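Local coordinates for SusD superfamily protein (Bacteroides fragilis NCTC 9343, PDB 3NQP) that probably binds glycans at the outer membrane surface for uptake into the cell, at residues A[211-216]-A[455-460]; A[249-254]-A[331-336]; A[356-361]-A[446-451]; A[430-435]-A[459-464]. One frame throughout, in Å; residues are numbered along the deposited sequence.

Contact 1 (A[211-216]-A[455-460]); sequences YLWTSK and DLRRMT
In the helical, TPR-like core of this SusD-family fold, the C-terminal end of helix 200-216 packs against the C-terminal end of helix 452-458, with Trp213 and Arg458 the closest pair of CA atoms. Trp213, its CG anti to the backbone N (chi1 180°), crosses Arg457 and Arg458 obliquely. Trp213 CH2 lies 3.6 Å from Arg457 CB, and Trp213 CZ2 sits over one face of the Arg457 guanidinium, whose plane stands 85° to the indole, so the two groups are not stacked. The aliphatic part of Arg458 runs past the indole at Trp213 CE3, and Leu212 CD2 meets Arg458 NE at 3.8 Å. The far end of Arg458 is gripped end-on: both NH1 and NH2 reach Asp455 OD1, while NH2 also pairs with Glu391. Lys216 NZ forms salt bridges with Glu391 and Glu435, which should temper its repulsion from Arg458, whose NE is 5.4 Å from Lys216 NZ. On the way there, Lys216 CE passes 3.5 Å from Arg458 O.

Contact 2 (A[249-254]-A[331-336]); sequences DDFSQV and DTRKEA
Phe251 and Arg333 meet as ring and aliphatic chain, with Ala336 beside them. Arg333 CG stands 3.4 Å from the centroid of the Phe251 ring and only 1° off its normal, a CH-pi contact over the centre of the face; Arg333 CD follows at 3.8 Å from Phe251 CE1. Ala336 CB instead lies in the ring plane, at the edge, 3.8 Å from Phe251 CD2. Phe251 thus fits by one face and one edge into the first turn of the opposite helix. The Arg333 chain bends at chi3 (-72°), which turns NE away from the ring, and the guanidinium grips Asp331 side-on. Arg333 NE bonds to Asp331 OD1 on its syn lone pair, and Arg333 NH2 to Asp331 OD2 at 2.9 Å. Glu445 of helix 431-445 takes NH1, and Glu441 shares NH2 with Asp331. One water bridges the segments, accepting from Phe251 N (3.0 Å) and donating to Thr332 OG1 (2.6 Å), which also hydrogen-bonds to Ala413 O of helix 399-414. The arrangement is two short helices packed through their first turns: Asp250 is the N-cap of one, through weak bonds from Ser252 N and Gln253 N; Asp331 precedes the turn into the other, its OD1 also accepting from Arg333 N.

Contact 3 (A[356-361]-A[446-451]); sequences THVRKN and FIQEGQ
Lys360 NZ crosses from just past strand 351-358 to the turn after helix 431-445 and meets two acceptors of that turn. It donates to Ile447 O at 2.8 Å, in the carbonyl plane on a lone pair, and to Glu449 OE1, also at 2.8 Å, on the anti side of the carboxylate in a salt bridge. Glu445 O, at the end of the helix, is the third acceptor of the ammonium, and Arg381 shares Glu449 OE1. Gln448 is satisfied through water: its OE1 accepts from two waters, one of them bound by Asn361 ND2, which also donates to Asp376 O, while Gln448 NE2 and Val358 O share another. Val358 CG1 packs 3.6 Å from Gln448 NE2. The type II turn from Phe446 to Glu449 closes with Glu449 N to Phe446 O at 3.0 Å, presenting Ile447 O to the lysine. Two backbone carbonyls and one carboxylate around a buried ammonium would be expected to favour its charged form, while the glutamine side joins strand and turn through bridging waters.

Contact 4 (A[430-435]-A[459-464]); sequences DFTTNE and MTLTKG
Phe431 lays its ring against the backbone of the loop after helix 452-458, one face meeting Lys463 N, which stands 3.4 Å above the plane over the ring centre. Lys463 CB adds a CH-pi contact to the same ring, while Thr460 O lies in the ring plane at its edge, 3.4 Å from Phe431 CE1. Thr432 OG1 donates to Leu461 O at 2.6 Å, tilted 27° from the carbonyl plane. A turn further along the helix, Glu435 OE2 accepts a nearly straight bond from Thr460 N (3.1 Å, 167° at the hydrogen), on the anti side of the carboxylate. Glu435 bends at chi2 (87°), which sets its CD 3.6 Å from Met459 CE, the selenomethionine methyl; Lys216 and Asn394 hold the carboxylate from elsewhere. Thr460 OG1 in turn donates to Thr462 O, bracing the loop locally. Asp430 OD1 takes both Thr433 N and Thr433 OG1, from opposite faces of its plane. The result is an irregular segment laid across the N-capped first turn of helix 431-445 in the SusD-family helical fold.

How the contacts relate
The four contacts form two groups. Contacts 1 and 4 have centres 11 Å apart, share Met459 and Thr460, and are joined by the salt bridge from Lys216 NZ to Glu435 OE2 at 2.7 Å. Contacts 2 and 3, with centres 12 Å apart, meet through Glu335 OE1 and Arg359 NH2 (2.9 Å) and through Phe251 CZ against Lys360 CE (3.9 Å). Helix 431-445 spans the groups: its start belongs to contact 4, Glu441 and Glu445 near its end hold Arg333 of contact 2, and the turn that follows it enters contact 3. Between groups, contacts 1 and 3 adjoin in sequence without other touch, and contacts 3 and 4 stay about 8 Å apart at their nearest atoms.

Contact 1 (A[211-216]-A[455-460])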
loop_
_atom_site.group_PDB
_atom_site.type_symbol
_atom_site.label_atom_id
_atom_site.label_comp_id
_atom_site.label_asym_id
_atom_site.label_seq_id
_atom_site.Cartn_x
_atom_site.Cartn_y
_atom_site.Cartn_z
ATOM N N TYR A 211 4.773 0.705 -14.773
ATOM C CA TYR A 211 4.412 0.417 -16.162
ATOM C C TYR A 211 2.961 -0.107 -16.355
ATOM O O TYR A 211 2.284 0.251 -17.332
ATOM C CB TYR A 211 5.463 -0.482 -16.844
ATOM C CG TYR A 211 6.709 0.293 -17.234
ATOM C CD1 TYR A 211 7.719 0.517 -16.299
ATOM C CD2 TYR A 211 6.856 0.805 -18.485
ATOM C CE1 TYR A 211 8.827 1.205 -16.607
ATOM C CE2 TYR A 211 7.991 1.544 -18.839
ATOM C CZ TYR A 211 8.969 1.744 -17.893
ATOM O OH TYR A 211 10.086 2.463 -18.191
ATOM N N LEU A 212 2.429 -0.882 -15.418
ATOM C CA LEU A 212 1.020 -1.176 -15.492
ATOM C C LEU A 212 0.167 0.088 -15.388
ATOM O O LEU A 212 -0.790 0.279 -16.134
ATOM C CB LEU A 212 0.558 -2.127 -14.367
ATOM C CG LEU A 212 -0.928 -2.478 -14.456
ATOM C CD1 LEU A 212 -1.366 -3.137 -15.802
ATOM C CD2 LEU A 212 -1.261 -3.400 -13.238
ATOM N N TRP A 213 0.476 0.911 -14.404
ATOM C CA TRP A 213 -0.229 2.175 -14.213
ATOM C C TRP A 213 -0.206 3.013 -15.501
ATOM O O TRP A 213 -1.267 3.402 -15.988
ATOM C CB TRP A 213 0.367 2.958 -13.049
ATOM C CG TRP A 213 -0.298 4.233 -12.818
ATOM C CD1 TRP A 213 -0.184 5.380 -13.613
ATOM C CD2 TRP A 213 -1.246 4.557 -11.783
ATOM N NE1 TRP A 213 -0.987 6.374 -13.100
ATOM C CE2 TRP A 213 -1.645 5.901 -11.991
ATOM C CE3 TRP A 213 -1.784 3.853 -10.684
ATOM C CZ2 TRP A 213 -2.552 6.546 -11.150
ATOM C CZ3 TRP A 213 -2.673 4.512 -9.852
ATOM C CH2 TRP A 213 -3.039 5.844 -10.089
ATOM N N THR A 214 0.970 3.242 -16.077
ATOM C CA THR A 214 1.025 4.109 -17.272
ATOM C C THR A 214 0.395 3.432 -18.491
ATOM O O THR A 214 -0.035 4.127 -19.413
ATOM C CB THR A 214 2.445 4.635 -17.564
ATOM O OG1 THR A 214 3.333 3.535 -17.728
ATOM C CG2 THR A 214 2.942 5.500 -16.366
ATOM N N SER A 215 0.314 2.095 -18.485
ATOM C CA SER A 215 -0.419 1.383 -19.524
ATOM C C SER A 215 -1.914 1.771 -19.585
ATOM O O SER A 215 -2.497 1.816 -20.669
ATOM C CB SER A 215 -0.338 -0.132 -19.322
ATOM O OG SER A 215 0.982 -0.639 -19.459
ATOM N N LYS A 216 -2.499 2.061 -18.423
ATOM C CA LYS A 216 -3.923 2.188 -18.264
ATOM C C LYS A 216 -4.484 3.565 -17.897
ATOM O O LYS A 216 -5.655 3.846 -18.168
ATOM C CB LYS A 216 -4.395 1.158 -17.213
ATOM C CG LYS A 216 -4.295 -0.251 -17.753
ATOM C CD LYS A 216 -4.738 -1.306 -16.680
ATOM C CE LYS A 216 -6.211 -1.289 -16.400
ATOM N NZ LYS A 216 -6.575 -2.615 -15.726
ATOM N N ASP A 455 -5.983 0.867 -6.845
ATOM C CA ASP A 455 -6.812 -0.050 -7.649
ATOM C C ASP A 455 -8.032 0.653 -8.271
ATOM O O ASP A 455 -8.340 0.394 -9.437
ATOM C CB ASP A 455 -7.257 -1.242 -6.798
ATOM C CG ASP A 455 -6.088 -2.116 -6.346
ATOM O OD1 ASP A 455 -4.991 -2.050 -6.930
ATOM O OD2 ASP A 455 -6.257 -2.877 -5.363
ATOM N N LEU A 456 -8.686 1.546 -7.494
ATOM C CA LEU A 456 -9.837 2.306 -7.970
ATOM C C LEU A 456 -9.470 3.327 -9.021
ATOM O O LEU A 456 -10.254 3.564 -9.957
ATOM C CB LEU A 456 -10.561 3.015 -6.829
ATOM C CG LEU A 456 -11.237 2.068 -5.822
ATOM C CD1 LEU A 456 -11.600 2.911 -4.550
ATOM C CD2 LEU A 456 -12.504 1.396 -6.423
ATOM N N ARG A 457 -8.296 3.936 -8.890
ATOM C CA ARG A 457 -7.811 4.870 -9.917
ATOM C C ARG A 457 -7.459 4.142 -11.224
ATOM O O ARG A 457 -7.665 4.670 -12.304
ATOM C CB ARG A 457 -6.530 5.596 -9.454
ATOM C CG ARG A 457 -6.728 6.655 -8.372
ATOM C CD ARG A 457 -7.192 7.999 -8.849
ATOM N NE ARG A 457 -6.509 8.495 -10.061
ATOM C CZ ARG A 457 -5.299 9.019 -10.116
ATOM N NH1 ARG A 457 -4.567 9.135 -9.047
ATOM N NH2 ARG A 457 -4.814 9.423 -11.269
ATOM N N ARG A 458 -6.954 2.920 -11.105
ATOM C CA ARG A 458 -6.249 2.259 -12.186
ATOM C C ARG A 458 -7.097 1.277 -12.943
ATOM O O ARG A 458 -7.074 1.258 -14.167
ATOM C CB ARG A 458 -5.018 1.546 -11.635
ATOM C CG ARG A 458 -4.003 1.019 -12.677
ATOM C CD ARG A 458 -2.978 0.067 -12.036
ATOM N NE ARG A 458 -3.637 -1.073 -11.447
ATOM C CZ ARG A 458 -3.864 -1.270 -10.136
ATOM N NH1 ARG A 458 -3.435 -0.418 -9.184
ATOM N NH2 ARG A 458 -4.560 -2.322 -9.772
HETATM N N MSE A 459 -7.872 0.476 -12.212
HETATM C CA MSE A 459 -8.697 -0.535 -12.850
HETATM C C MSE A 459 -9.899 0.137 -13.509
HETATM O O MSE A 459 -10.354 1.215 -13.109
HETATM C CB MSE A 459 -9.120 -1.624 -11.841
HETATM C CG MSE A 459 -7.911 -2.280 -11.190
HETATM SE SE MSE A 459 -8.341 -3.734 -10.042
HETATM C CE MSE A 459 -8.382 -5.131 -11.356
ATOM N N THR A 460 -10.365 -0.499 -14.574
ATOM C CA THR A 460 -11.404 0.045 -15.434
ATOM C C THR A 460 -12.558 -0.949 -15.602
ATOM O O THR A 460 -12.371 -2.175 -15.497
ATOM C CB THR A 460 -10.844 0.397 -16.827
ATOM O OG1 THR A 460 -10.295 -0.774 -17.454
ATOM C CG2 THR A 460 -9.737 1.499 -16.756
#

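Contact 2 (A[249-254]-A[331-336])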
loop_
_atom_site.group_PDB
_atom_site.type_symbol
_atom_site.label_atom_id
_atom_site.label_comp_id
_atom_site.label_asym_id
_atom_site.label_seq_id
_atom_site.Cartn_x
_atom_site.Cartn_y
_atom_site.Cartn_z
ATOM N N ASP A 249 2.253 -21.125 3.131
ATOM C CA ASP A 249 1.013 -21.875 3.301
ATOM C C ASP A 249 0.009 -21.176 4.212
ATOM O O ASP A 249 -1.176 -21.319 4.001
ATOM C CB ASP A 249 1.268 -23.233 3.916
ATOM C CG ASP A 249 1.885 -24.223 2.942
ATOM O OD1 ASP A 249 1.847 -24.040 1.697
ATOM O OD2 ASP A 249 2.415 -25.203 3.465
ATOM N N ASP A 250 0.478 -20.487 5.251
ATOM C CA ASP A 250 -0.420 -19.858 6.248
ATOM C C ASP A 250 -0.382 -18.330 6.088
ATOM O O ASP A 250 0.635 -17.713 6.285
ATOM C CB ASP A 250 0.032 -20.267 7.634
ATOM C CG ASP A 250 -0.887 -19.765 8.752
ATOM O OD1 ASP A 250 -1.219 -18.565 8.788
ATOM O OD2 ASP A 250 -1.205 -20.558 9.667
ATOM N N PHE A 251 -1.510 -17.746 5.721
ATOM C CA PHE A 251 -1.653 -16.328 5.597
ATOM C C PHE A 251 -1.158 -15.558 6.811
ATOM O O PHE A 251 -0.448 -14.566 6.650
ATOM C CB PHE A 251 -3.117 -15.999 5.331
ATOM C CG PHE A 251 -3.404 -14.522 5.053
ATOM C CD1 PHE A 251 -3.143 -13.973 3.832
ATOM C CD2 PHE A 251 -4.004 -13.720 6.034
ATOM C CE1 PHE A 251 -3.492 -12.643 3.560
ATOM C CE2 PHE A 251 -4.349 -12.375 5.771
ATOM C CZ PHE A 251 -4.063 -11.843 4.548
ATOM N N SER A 252 -1.488 -16.005 8.020
ATOM C CA SER A 252 -1.110 -15.219 9.206
ATOM C C SER A 252 0.408 -15.170 9.378
ATOM O O SER A 252 0.919 -14.222 9.927
ATOM C CB SER A 252 -1.741 -15.752 10.494
ATOM O OG SER A 252 -1.277 -17.061 10.765
ATOM N N GLN A 253 1.113 -16.198 8.910
ATOM C CA GLN A 253 2.574 -16.267 9.064
ATOM C C GLN A 253 3.239 -15.230 8.195
ATOM O O GLN A 253 4.439 -14.941 8.375
ATOM C CB GLN A 253 3.090 -17.658 8.664
ATOM C CG GLN A 253 2.839 -18.746 9.724
ATOM C CD GLN A 253 3.766 -18.559 10.904
ATOM O OE1 GLN A 253 3.516 -17.740 11.761
ATOM N NE2 GLN A 253 4.869 -19.304 10.920
ATOM N N VAL A 254 2.507 -14.739 7.188
ATOM C CA VAL A 254 3.075 -13.723 6.316
ATOM C C VAL A 254 3.446 -12.506 7.169
ATOM O O VAL A 254 4.495 -11.906 6.948
ATOM C CB VAL A 254 2.143 -13.386 5.115
ATOM C CG1 VAL A 254 2.659 -12.118 4.372
ATOM C CG2 VAL A 254 2.010 -14.640 4.173
ATOM N N ASP A 331 -12.569 -18.733 4.718
ATOM C CA ASP A 331 -11.415 -17.937 4.259
ATOM C C ASP A 331 -10.623 -17.555 5.526
ATOM O O ASP A 331 -11.088 -16.765 6.338
ATOM C CB ASP A 331 -11.941 -16.705 3.521
ATOM C CG ASP A 331 -10.880 -15.837 2.896
ATOM O OD1 ASP A 331 -9.721 -15.826 3.363
ATOM O OD2 ASP A 331 -11.236 -15.119 1.926
ATOM N N THR A 332 -9.413 -18.099 5.660
ATOM C CA THR A 332 -8.551 -17.861 6.838
ATOM C C THR A 332 -8.160 -16.384 6.963
ATOM O O THR A 332 -7.824 -15.947 8.042
ATOM C CB THR A 332 -7.255 -18.691 6.775
ATOM O OG1 THR A 332 -6.480 -18.295 5.626
ATOM C CG2 THR A 332 -7.583 -20.206 6.648
ATOM N N ARG A 333 -8.240 -15.600 5.890
ATOM C CA ARG A 333 -7.914 -14.163 5.993
ATOM C C ARG A 333 -8.908 -13.430 6.893
ATOM O O ARG A 333 -8.594 -12.363 7.431
ATOM C CB ARG A 333 -7.885 -13.502 4.626
ATOM C CG ARG A 333 -6.845 -14.090 3.674
ATOM C CD ARG A 333 -6.927 -13.479 2.309
ATOM N NE ARG A 333 -8.118 -13.931 1.606
ATOM C CZ ARG A 333 -8.282 -13.925 0.292
ATOM N NH1 ARG A 333 -7.345 -13.429 -0.522
ATOM N NH2 ARG A 333 -9.398 -14.389 -0.220
ATOM N N LYS A 334 -10.112 -13.970 7.022
ATOM C CA LYS A 334 -11.183 -13.287 7.776
ATOM C C LYS A 334 -10.759 -13.032 9.228
ATOM O O LYS A 334 -10.654 -11.867 9.684
ATOM C CB LYS A 334 -12.500 -14.069 7.676
ATOM C CG LYS A 334 -13.706 -13.359 8.293
ATOM C CD LYS A 334 -15.014 -14.148 8.007
ATOM C CE LYS A 334 -16.266 -13.421 8.464
ATOM N NZ LYS A 334 -17.477 -13.893 7.730
ATOM N N GLU A 335 -10.504 -14.110 9.954
ATOM C CA GLU A 335 -10.122 -14.002 11.371
ATOM C C GLU A 335 -8.641 -13.668 11.537
ATOM O O GLU A 335 -8.254 -13.132 12.557
ATOM C CB GLU A 335 -10.528 -15.276 12.153
ATOM C CG GLU A 335 -11.971 -15.505 12.107
ATOM C CD GLU A 335 -12.760 -14.372 12.760
ATOM O OE1 GLU A 335 -12.415 -13.926 13.911
ATOM O OE2 GLU A 335 -13.750 -13.967 12.104
ATOM N N ALA A 336 -7.808 -13.894 10.518
ATOM C CA ALA A 336 -6.421 -13.404 10.589
ATOM C C ALA A 336 -6.401 -11.865 10.545
ATOM O O ALA A 336 -5.558 -11.230 11.176
ATOM C CB ALA A 336 -5.591 -13.971 9.460
HETATM O O HOH W 1 -4.043 -19.320 5.538
#

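Contact 3 (A[356-361]-A[446-451])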
loop_
_atom_site.group_PDB
_atom_site.type_symbol
_atom_site.label_atom_id
_atom_site.label_comp_id
_atom_site.label_asym_id
_atom_site.label_seq_id
_atom_site.Cartn_x
_atom_site.Cartn_y
_atom_site.Cartn_z
ATOM N N THR A 356 -15.620 -4.087 14.054
ATOM C CA THR A 356 -14.557 -4.949 13.655
ATOM C C THR A 356 -13.273 -4.215 13.982
ATOM O O THR A 356 -13.250 -2.992 13.981
ATOM C CB THR A 356 -14.647 -5.294 12.138
ATOM O OG1 THR A 356 -14.518 -4.088 11.381
ATOM C CG2 THR A 356 -15.976 -6.011 11.802
ATOM N N HIS A 357 -12.197 -4.982 14.203
ATOM C CA HIS A 357 -10.968 -4.510 14.803
ATOM C C HIS A 357 -9.787 -5.300 14.199
ATOM O O HIS A 357 -9.846 -6.521 14.069
ATOM C CB HIS A 357 -11.067 -4.713 16.334
ATOM C CG HIS A 357 -12.381 -4.289 16.915
ATOM N ND1 HIS A 357 -12.601 -3.019 17.399
ATOM C CD2 HIS A 357 -13.547 -4.970 17.100
ATOM C CE1 HIS A 357 -13.855 -2.925 17.828
ATOM N NE2 HIS A 357 -14.440 -4.104 17.683
ATOM N N VAL A 358 -8.753 -4.595 13.734
ATOM C CA VAL A 358 -7.778 -5.222 12.866
ATOM C C VAL A 358 -6.624 -5.773 13.675
ATOM O O VAL A 358 -5.891 -5.014 14.352
ATOM C CB VAL A 358 -7.258 -4.223 11.761
ATOM C CG1 VAL A 358 -6.186 -4.903 10.896
ATOM C CG2 VAL A 358 -8.454 -3.747 10.881
ATOM N N ARG A 359 -6.457 -7.102 13.599
ATOM C CA ARG A 359 -5.371 -7.792 14.264
ATOM C C ARG A 359 -4.368 -8.423 13.277
ATOM O O ARG A 359 -3.570 -9.285 13.659
ATOM C CB ARG A 359 -5.949 -8.871 15.187
ATOM C CG ARG A 359 -6.792 -9.893 14.473
ATOM C CD ARG A 359 -7.029 -11.114 15.380
ATOM N NE ARG A 359 -8.250 -11.795 14.985
ATOM C CZ ARG A 359 -8.950 -12.574 15.805
ATOM N NH1 ARG A 359 -8.502 -12.753 17.036
ATOM N NH2 ARG A 359 -10.088 -13.155 15.398
ATOM N N LYS A 360 -4.400 -7.960 12.025
ATOM C CA LYS A 360 -3.590 -8.506 10.938
ATOM C C LYS A 360 -2.105 -8.436 11.203
ATOM O O LYS A 360 -1.383 -9.369 10.851
ATOM C CB LYS A 360 -3.870 -7.736 9.642
ATOM C CG LYS A 360 -3.273 -8.391 8.372
ATOM C CD LYS A 360 -3.814 -7.734 7.096
ATOM C CE LYS A 360 -3.099 -8.256 5.851
ATOM N NZ LYS A 360 -3.788 -7.826 4.615
ATOM N N ASN A 361 -1.654 -7.331 11.793
ATOM C CA ASN A 361 -0.217 -6.988 11.825
ATOM C C ASN A 361 0.093 -6.093 13.045
ATOM O O ASN A 361 0.610 -5.002 12.924
ATOM C CB ASN A 361 0.165 -6.331 10.485
ATOM C CG ASN A 361 1.649 -6.090 10.322
ATOM O OD1 ASN A 361 2.483 -6.886 10.784
ATOM N ND2 ASN A 361 1.990 -5.010 9.602
ATOM N N PHE A 446 -5.284 -7.645 0.749
ATOM C CA PHE A 446 -4.429 -6.507 1.085
ATOM C C PHE A 446 -5.061 -5.425 1.997
ATOM O O PHE A 446 -4.727 -4.246 1.933
ATOM C CB PHE A 446 -3.953 -5.866 -0.197
ATOM C CG PHE A 446 -3.126 -6.739 -1.025
ATOM C CD1 PHE A 446 -1.892 -7.190 -0.567
ATOM C CD2 PHE A 446 -3.553 -7.144 -2.291
ATOM C CE1 PHE A 446 -1.129 -8.035 -1.342
ATOM C CE2 PHE A 446 -2.767 -7.973 -3.062
ATOM C CZ PHE A 446 -1.558 -8.422 -2.576
ATOM N N ILE A 447 -5.945 -5.853 2.866
ATOM C CA ILE A 447 -6.444 -4.994 3.942
ATOM C C ILE A 447 -5.255 -4.443 4.729
ATOM O O ILE A 447 -4.405 -5.193 5.199
ATOM C CB ILE A 447 -7.444 -5.751 4.853
ATOM C CG1 ILE A 447 -8.766 -5.978 4.082
ATOM C CG2 ILE A 447 -7.738 -4.936 6.150
ATOM C CD1 ILE A 447 -9.796 -6.795 4.795
ATOM N N GLN A 448 -5.190 -3.112 4.807
ATOM C CA GLN A 448 -4.199 -2.407 5.574
ATOM C C GLN A 448 -2.815 -2.460 4.909
ATOM O O GLN A 448 -1.829 -2.268 5.579
ATOM C CB GLN A 448 -4.129 -2.928 7.013
ATOM C CG GLN A 448 -3.637 -1.898 8.000
ATOM C CD GLN A 448 -3.494 -2.459 9.386
ATOM O OE1 GLN A 448 -2.669 -3.341 9.621
ATOM N NE2 GLN A 448 -4.273 -1.912 10.332
ATOM N N GLU A 449 -2.795 -2.732 3.597
ATOM C CA GLU A 449 -1.570 -2.853 2.788
ATOM C C GLU A 449 -1.596 -1.908 1.570
ATOM O O GLU A 449 -0.769 -2.018 0.671
ATOM C CB GLU A 449 -1.354 -4.308 2.388
ATOM C CG GLU A 449 -0.810 -5.199 3.475
ATOM C CD GLU A 449 -0.567 -6.583 2.958
ATOM O OE1 GLU A 449 -1.565 -7.384 2.945
ATOM O OE2 GLU A 449 0.600 -6.859 2.533
ATOM N N GLY A 450 -2.487 -0.919 1.594
ATOM C CA GLY A 450 -2.304 0.294 0.798
ATOM C C GLY A 450 -2.574 0.183 -0.700
ATOM O O GLY A 450 -1.932 0.872 -1.503
ATOM N N GLN A 451 -3.503 -0.682 -1.087
ATOM C CA GLN A 451 -3.789 -0.856 -2.497
ATOM C C GLN A 451 -5.097 -0.234 -3.052
ATOM O O GLN A 451 -5.150 0.170 -4.245
ATOM C CB GLN A 451 -3.804 -2.336 -2.825
ATOM C CG GLN A 451 -2.499 -3.082 -2.508
ATOM C CD GLN A 451 -1.340 -2.586 -3.307
ATOM O OE1 GLN A 451 -1.338 -2.630 -4.544
ATOM N NE2 GLN A 451 -0.333 -2.058 -2.604
HETATM O O HOH W 2 -4.305 -2.950 13.398
HETATM O O HOH W 3 0.012 -3.223 8.765
HETATM O O HOH W 4 -2.599 -4.650 11.837
#

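Contact 4 (A[430-435]-A[459-464])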
loop_
_atom_site.group_PDB
_atom_site.type_symbol
_atom_site.label_atom_id
_atom_site.label_comp_id
_atom_site.label_asym_id
_atom_site.label_seq_id
_atom_site.Cartn_x
_atom_site.Cartn_y
_atom_site.Cartn_z
ATOM N N ASP A 430 -15.567 -12.269 -20.030
ATOM C CA ASP A 430 -16.094 -11.002 -19.645
ATOM C C ASP A 430 -15.047 -10.196 -18.886
ATOM O O ASP A 430 -14.698 -10.501 -17.701
ATOM C CB ASP A 430 -17.327 -11.207 -18.770
ATOM C CG ASP A 430 -18.064 -9.903 -18.510
ATOM O OD1 ASP A 430 -17.960 -9.358 -17.400
ATOM O OD2 ASP A 430 -18.701 -9.416 -19.432
ATOM N N PHE A 431 -14.569 -9.141 -19.555
ATOM C CA PHE A 431 -13.553 -8.273 -18.991
ATOM C C PHE A 431 -13.979 -7.733 -17.633
ATOM O O PHE A 431 -13.191 -7.716 -16.685
ATOM C CB PHE A 431 -13.239 -7.098 -19.922
ATOM C CG PHE A 431 -12.149 -6.198 -19.403
ATOM C CD1 PHE A 431 -12.437 -5.197 -18.466
ATOM C CD2 PHE A 431 -10.845 -6.335 -19.855
ATOM C CE1 PHE A 431 -11.433 -4.373 -17.953
ATOM C CE2 PHE A 431 -9.823 -5.493 -19.340
ATOM C CZ PHE A 431 -10.140 -4.507 -18.390
ATOM N N THR A 432 -15.231 -7.310 -17.523
ATOM C CA THR A 432 -15.710 -6.669 -16.303
ATOM C C THR A 432 -15.670 -7.667 -15.148
ATOM O O THR A 432 -15.268 -7.352 -14.023
ATOM C CB THR A 432 -17.142 -6.125 -16.464
ATOM O OG1 THR A 432 -17.177 -5.133 -17.514
ATOM C CG2 THR A 432 -17.624 -5.451 -15.161
ATOM N N THR A 433 -16.120 -8.884 -15.413
ATOM C CA THR A 433 -16.210 -9.880 -14.314
ATOM C C THR A 433 -14.788 -10.145 -13.807
ATOM O O THR A 433 -14.560 -10.222 -12.608
ATOM C CB THR A 433 -16.868 -11.157 -14.806
ATOM O OG1 THR A 433 -18.138 -10.821 -15.338
ATOM C CG2 THR A 433 -17.054 -12.247 -13.654
ATOM N N ASN A 434 -13.835 -10.297 -14.733
ATOM C CA ASN A 434 -12.441 -10.498 -14.411
ATOM C C ASN A 434 -11.845 -9.324 -13.633
ATOM O O ASN A 434 -11.190 -9.528 -12.613
ATOM C CB ASN A 434 -11.593 -10.687 -15.664
ATOM C CG ASN A 434 -11.755 -12.070 -16.313
ATOM O OD1 ASN A 434 -12.004 -13.092 -15.645
ATOM N ND2 ASN A 434 -11.609 -12.094 -17.626
ATOM N N GLU A 435 -12.008 -8.096 -14.130
ATOM C CA GLU A 435 -11.448 -6.909 -13.428
ATOM C C GLU A 435 -11.992 -6.820 -12.003
ATOM O O GLU A 435 -11.243 -6.600 -11.047
ATOM C CB GLU A 435 -11.771 -5.623 -14.195
ATOM C CG GLU A 435 -10.903 -4.477 -13.828
ATOM C CD GLU A 435 -9.606 -4.425 -14.630
ATOM O OE1 GLU A 435 -9.123 -5.478 -15.111
ATOM O OE2 GLU A 435 -9.061 -3.320 -14.787
HETATM N N MSE A 459 -7.872 0.476 -12.212
HETATM C CA MSE A 459 -8.697 -0.535 -12.850
HETATM C C MSE A 459 -9.899 0.137 -13.509
HETATM O O MSE A 459 -10.354 1.215 -13.109
HETATM C CB MSE A 459 -9.120 -1.624 -11.841
HETATM C CG MSE A 459 -7.911 -2.280 -11.190
HETATM SE SE MSE A 459 -8.341 -3.734 -10.042
HETATM C CE MSE A 459 -8.382 -5.131 -11.356
ATOM N N THR A 460 -10.365 -0.499 -14.574
ATOM C CA THR A 460 -11.404 0.045 -15.434
ATOM C C THR A 460 -12.558 -0.949 -15.602
ATOM O O THR A 460 -12.371 -2.175 -15.497
ATOM C CB THR A 460 -10.844 0.397 -16.827
ATOM O OG1 THR A 460 -10.295 -0.774 -17.454
ATOM C CG2 THR A 460 -9.737 1.499 -16.756
ATOM N N LEU A 461 -13.748 -0.447 -15.910
ATOM C CA LEU A 461 -14.912 -1.308 -15.912
ATOM C C LEU A 461 -14.861 -2.222 -17.150
ATOM O O LEU A 461 -15.311 -3.362 -17.107
ATOM C CB LEU A 461 -16.179 -0.459 -15.886
ATOM C CG LEU A 461 -17.496 -1.188 -15.643
ATOM C CD1 LEU A 461 -17.522 -1.667 -14.143
ATOM C CD2 LEU A 461 -18.672 -0.251 -16.046
ATOM N N THR A 462 -14.348 -1.663 -18.257
ATOM C CA THR A 462 -14.150 -2.359 -19.504
ATOM C C THR A 462 -12.767 -1.989 -20.053
ATOM O O THR A 462 -12.148 -1.034 -19.574
ATOM C CB THR A 462 -15.210 -1.985 -20.553
ATOM O OG1 THR A 462 -15.244 -0.577 -20.726
ATOM C CG2 THR A 462 -16.591 -2.463 -20.131
ATOM N N LYS A 463 -12.278 -2.775 -21.025
ATOM C CA LYS A 463 -10.970 -2.538 -21.593
ATOM C C LYS A 463 -11.009 -1.167 -22.193
ATOM O O LYS A 463 -11.851 -0.888 -22.993
ATOM C CB LYS A 463 -10.631 -3.549 -22.683
ATOM C CG LYS A 463 -9.177 -3.412 -23.198
ATOM C CD LYS A 463 -8.832 -4.581 -24.098
ATOM C CE LYS A 463 -7.469 -4.394 -24.739
ATOM N NZ LYS A 463 -7.517 -3.450 -25.865
ATOM N N GLY A 464 -10.072 -0.317 -21.814
ATOM C CA GLY A 464 -10.043 1.045 -22.315
ATOM C C GLY A 464 -11.119 1.952 -21.752
ATOM O O GLY A 464 -11.252 3.070 -22.238
#